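Myosin regulatory light chain (Physarum polycephalum, PDB 2BL0) binds calcium through an EF-hand and serves as a light chain in the regulatory domain of Physarum myosin II. Local coordinates at residues K53-L57 against A58-T62. Numbering follows the deposited sequence.
Sequences KEFDL and ATFKT
Leu57 O accepts the N-H of Lys61 at 2.9 Å, the i-to-i+4 bond of the helix's first turn. One residue earlier, Asp56 O takes Phe60 N at 3.0 Å. Asp56 sits at the N-cap, and its carboxylate serves a backbone N-H that has no helical carbonyl before it: OD1 receives Thr59 N at 3.1 Å in a nearly straight bond. With CG lying between its own N and carbonyl carbon (chi1 66°), the carboxylate is carried round to the start of the helix, where its negative charge is probably favoured by the partly positive end. With an alanine here, Thr59 N-H would probably lose its mate and the first turn would be less firmly fixed. A water accepts from Asp56 N and lies 2.8 Å from Thr59 OG1, bridging the N-cap residue and the first turn of the helix on the threonine's hydroxyl side.

This strand-to-helix turn belongs to the EF-hand pair: strand 54-55 runs antiparallel to strand 22-23, which lies in the calcium-binding loop of the first hand, and Asp56 touches Lys21 of that loop.

The apolar side is carried by aromatics. Phe55 brings CE2 to 3.8 Å from Phe60 CD1, the two rings inclined at 39°, while Thr59 turns its methyl CG2 to Phe55 CB at 3.8 Å. Phe60 has CG opposite its backbone N (chi1 -177°), which directs the ring to Leu27, Ala30 and Leu31 of helix 27-33 and to Phe11; a large flat residue suits this buried place. Farther out, the extended Lys61 chain lays CE 3.8 Å from Leu57 CG, its last methylene against the branch point of the leucine.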
loop_
_atom_site.group_PDB
_atom_site.type_symbol
_atom_site.label_atom_id
_atom_site.label_comp_id
_atom_site.label_asym_id
_atom_site.label_seq_id
_atom_site.Cartn_x
_atom_site.Cartn_y
_atom_site.Cartn_z
ATOM N N LYS B 53 -3.233 -21.600 -17.650
ATOM C CA LYS B 53 -4.421 -20.830 -17.294
ATOM C C LYS B 53 -4.130 -19.869 -16.136
ATOM O O LYS B 53 -4.974 -19.028 -15.831
ATOM C CB LYS B 53 -5.580 -21.755 -16.939
ATOM C CG LYS B 53 -5.416 -22.495 -15.627
ATOM C CD LYS B 53 -6.561 -23.467 -15.374
ATOM C CE LYS B 53 -6.530 -23.988 -13.935
ATOM N NZ LYS B 53 -7.496 -25.108 -13.773
ATOM N N GLU B 54 -2.971 -20.025 -15.485
ATOM C CA GLU B 54 -2.535 -19.123 -14.400
ATOM C C GLU B 54 -1.027 -18.954 -14.411
ATOM O O GLU B 54 -0.313 -19.701 -15.089
ATOM C CB GLU B 54 -2.981 -19.645 -13.021
ATOM C CG GLU B 54 -3.418 -21.082 -13.014
ATOM C CD GLU B 54 -3.626 -21.641 -11.624
ATOM O OE1 GLU B 54 -3.183 -22.794 -11.392
ATOM O OE2 GLU B 54 -4.236 -20.949 -10.782
ATOM N N PHE B 55 -0.537 -17.958 -13.674
ATOM C CA PHE B 55 0.899 -17.715 -13.567
ATOM C C PHE B 55 1.298 -17.385 -12.133
ATOM O O PHE B 55 0.496 -16.872 -11.364
ATOM C CB PHE B 55 1.361 -16.602 -14.522
ATOM C CG PHE B 55 0.730 -15.254 -14.267
ATOM C CD1 PHE B 55 -0.522 -14.936 -14.791
ATOM C CD2 PHE B 55 1.394 -14.295 -13.508
ATOM C CE1 PHE B 55 -1.084 -13.659 -14.551
ATOM C CE2 PHE B 55 0.830 -13.032 -13.269
ATOM C CZ PHE B 55 -0.417 -12.730 -13.784
ATOM N N ASP B 56 2.541 -17.681 -11.797
ATOM C CA ASP B 56 3.105 -17.380 -10.469
ATOM C C ASP B 56 4.016 -16.155 -10.511
ATOM O O ASP B 56 4.207 -15.543 -11.559
ATOM C CB ASP B 56 3.786 -18.609 -9.843
ATOM C CG ASP B 56 5.023 -19.086 -10.591
ATOM O OD1 ASP B 56 5.571 -18.380 -11.458
ATOM O OD2 ASP B 56 5.561 -20.191 -10.315
ATOM N N LEU B 57 4.567 -15.792 -9.357
ATOM C CA LEU B 57 5.332 -14.565 -9.234
ATOM C C LEU B 57 6.594 -14.596 -10.073
ATOM O O LEU B 57 6.912 -13.615 -10.722
ATOM C CB LEU B 57 5.696 -14.296 -7.771
ATOM C CG LEU B 57 6.632 -13.108 -7.513
ATOM C CD1 LEU B 57 6.011 -11.804 -8.001
ATOM C CD2 LEU B 57 7.019 -13.041 -6.045
ATOM N N ALA B 58 7.295 -15.727 -10.074
ATOM C CA ALA B 58 8.538 -15.877 -10.838
ATOM C C ALA B 58 8.279 -15.619 -12.304
ATOM O O ALA B 58 9.038 -14.923 -12.954
ATOM C CB ALA B 58 9.152 -17.265 -10.637
ATOM N N THR B 59 7.180 -16.164 -12.806
ATOM C CA THR B 59 6.743 -15.935 -14.174
ATOM C C THR B 59 6.405 -14.467 -14.448
ATOM O O THR B 59 6.859 -13.864 -15.431
ATOM C CB THR B 59 5.554 -16.846 -14.474
ATOM O OG1 THR B 59 6.017 -18.218 -14.540
ATOM C CG2 THR B 59 4.946 -16.555 -15.836
ATOM N N PHE B 60 5.640 -13.870 -13.553
ATOM C CA PHE B 60 5.252 -12.486 -13.696
ATOM C C PHE B 60 6.491 -11.617 -13.804
ATOM O O PHE B 60 6.541 -10.733 -14.647
ATOM C CB PHE B 60 4.418 -12.061 -12.495
ATOM C CG PHE B 60 3.890 -10.657 -12.564
ATOM C CD1 PHE B 60 3.248 -10.169 -13.710
ATOM C CD2 PHE B 60 3.959 -9.841 -11.457
ATOM C CE1 PHE B 60 2.723 -8.885 -13.716
ATOM C CE2 PHE B 60 3.438 -8.569 -11.479
ATOM C CZ PHE B 60 2.818 -8.100 -12.607
ATOM N N LYS B 61 7.481 -11.868 -12.946
ATOM C CA LYS B 61 8.742 -11.103 -12.991
ATOM C C LYS B 61 9.426 -11.219 -14.336
ATOM O O LYS B 61 9.850 -10.216 -14.916
ATOM C CB LYS B 61 9.686 -11.589 -11.895
ATOM C CG LYS B 61 9.317 -11.088 -10.528
ATOM C CD LYS B 61 10.216 -11.716 -9.465
ATOM C CE LYS B 61 9.885 -11.200 -8.095
ATOM N NZ LYS B 61 10.862 -11.665 -7.077
ATOM N N THR B 62 9.527 -12.450 -14.820
ATOM C CA THR B 62 10.186 -12.769 -16.067
ATOM C C THR B 62 9.486 -12.076 -17.240
ATOM O O THR B 62 10.129 -11.479 -18.089
ATOM C CB THR B 62 10.204 -14.304 -16.293
ATOM O OG1 THR B 62 10.901 -14.980 -15.217
ATOM C CG2 THR B 62 10.998 -14.640 -17.511
HETATM O O HOH W 1 3.680 -19.584 -13.867
#